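Local structure of structure-specific endonuclease subunit SLX4 (Thielavia terrestris, 6SEI) at residues 62-65 with 66-69. The protein is the C-terminal domain of the probable regulatory subunit of the SLX1-SLX4 endonuclease, which cuts branched DNA near its junctions during repair and recombination. Residues are numbered along the deposited sequence; the frame is centred on the assembly and turned at random.
Sequences SGQL and DRVG. With CA (calcium ion), chain H.
The C-terminal end of helix 53-67 closes here in a Schellman motif, preceded by the final helical bonds, from Arg-67 and Val-68 to Gly-63 and Gln-64. Arg-67 N donates to Gly-63 O at 2.9 Å, and Val-68 N follows to Gln-64 O at 3.2 Å. The motif has its own pair: Gly-69, the C-prime residue at positive phi, makes a weak bond from N to Asp-66 O, while Tyr-70 N reaches back to Leu-65 O. Further up, a water takes the place of a direct backbone bond, accepting from Asp-66 N at 2.8 Å and weakly from Gly-63 N. Arg-67 NH1 makes a bent, weak bond to Gln-64 OE1, amide and guanidinium planes 36° apart. The bend at chi3 (81°) turns the guanidinium so that the amide meets its edge, with Gln-64 O toward the rim of one face. Gln-64 NE2 donates to Trp-59 O. With an alanine here, NH1 would probably lose this weak acceptor and Trp-59 O its side-chain donor. NH2 of Arg-67 goes to Thr-29 OG1 and Ala-26 O, tying this helix end to helix 12-29, on which Val-68 also rests. Asp-66 holds CG anti to the backbone N (chi1 -165°), and OD1 binds calcium at 2.6 Å, with Asp-71 and a water as further ligands. The arginine's main hold is therefore on helix 12-29, while one carboxylate within the Schellman turn and one just beyond it bind the ion.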
# COMPACT_ATOMS: atom_id res chain seq x y z
N SER B 62 -9.85 -35.59 40.10
CA SER B 62 -10.43 -36.69 40.86
C SER B 62 -9.72 -38.01 40.61
O SER B 62 -10.35 -39.07 40.64
CB SER B 62 -11.92 -36.82 40.54
OG SER B 62 -12.65 -35.70 41.01
N GLY B 63 -8.42 -37.97 40.35
CA GLY B 63 -7.62 -39.16 40.12
C GLY B 63 -7.01 -39.27 38.74
O GLY B 63 -6.09 -40.08 38.55
N GLN B 64 -7.45 -38.46 37.77
CA GLN B 64 -7.00 -38.64 36.40
C GLN B 64 -5.56 -38.19 36.21
O GLN B 64 -4.74 -38.91 35.64
CB GLN B 64 -7.93 -37.89 35.45
CG GLN B 64 -8.96 -38.77 34.79
CD GLN B 64 -9.55 -39.80 35.72
OE1 GLN B 64 -9.27 -41.00 35.61
NE2 GLN B 64 -10.39 -39.35 36.65
N LEU B 65 -5.24 -36.97 36.66
CA LEU B 65 -3.87 -36.48 36.55
C LEU B 65 -2.92 -37.38 37.33
O LEU B 65 -1.81 -37.68 36.86
CB LEU B 65 -3.79 -35.04 37.05
CG LEU B 65 -4.60 -34.01 36.26
CD1 LEU B 65 -4.66 -32.68 37.00
CD2 LEU B 65 -4.03 -33.83 34.87
N ASP B 66 -3.33 -37.81 38.52
CA ASP B 66 -2.53 -38.75 39.30
C ASP B 66 -2.34 -40.06 38.55
O ASP B 66 -1.28 -40.69 38.64
CB ASP B 66 -3.21 -39.00 40.65
CG ASP B 66 -2.30 -39.66 41.66
OD1 ASP B 66 -1.06 -39.60 41.48
OD2 ASP B 66 -2.82 -40.23 42.64
N ARG B 67 -3.36 -40.49 37.80
CA ARG B 67 -3.26 -41.73 37.04
C ARG B 67 -2.14 -41.65 36.00
O ARG B 67 -1.34 -42.58 35.87
CB ARG B 67 -4.60 -42.02 36.36
CG ARG B 67 -4.75 -43.43 35.84
CD ARG B 67 -6.01 -43.56 35.01
NE ARG B 67 -5.82 -43.07 33.64
CZ ARG B 67 -6.51 -42.08 33.10
NH1 ARG B 67 -7.43 -41.44 33.81
NH2 ARG B 67 -6.28 -41.71 31.84
N VAL B 68 -2.07 -40.55 35.26
CA VAL B 68 -1.11 -40.40 34.18
C VAL B 68 0.17 -39.74 34.70
O VAL B 68 0.95 -39.18 33.92
CB VAL B 68 -1.71 -39.60 33.01
CG1 VAL B 68 -2.91 -40.34 32.43
CG2 VAL B 68 -2.12 -38.21 33.46
N GLY B 69 0.38 -39.78 36.01
CA GLY B 69 1.66 -39.42 36.58
C GLY B 69 1.87 -37.96 36.91
O GLY B 69 3.02 -37.51 36.94
CA CA H . 1.33 -39.81 42.43
O HOH W 1 -5.49 -36.69 39.82
O HOH W 2 -0.35 -39.85 44.06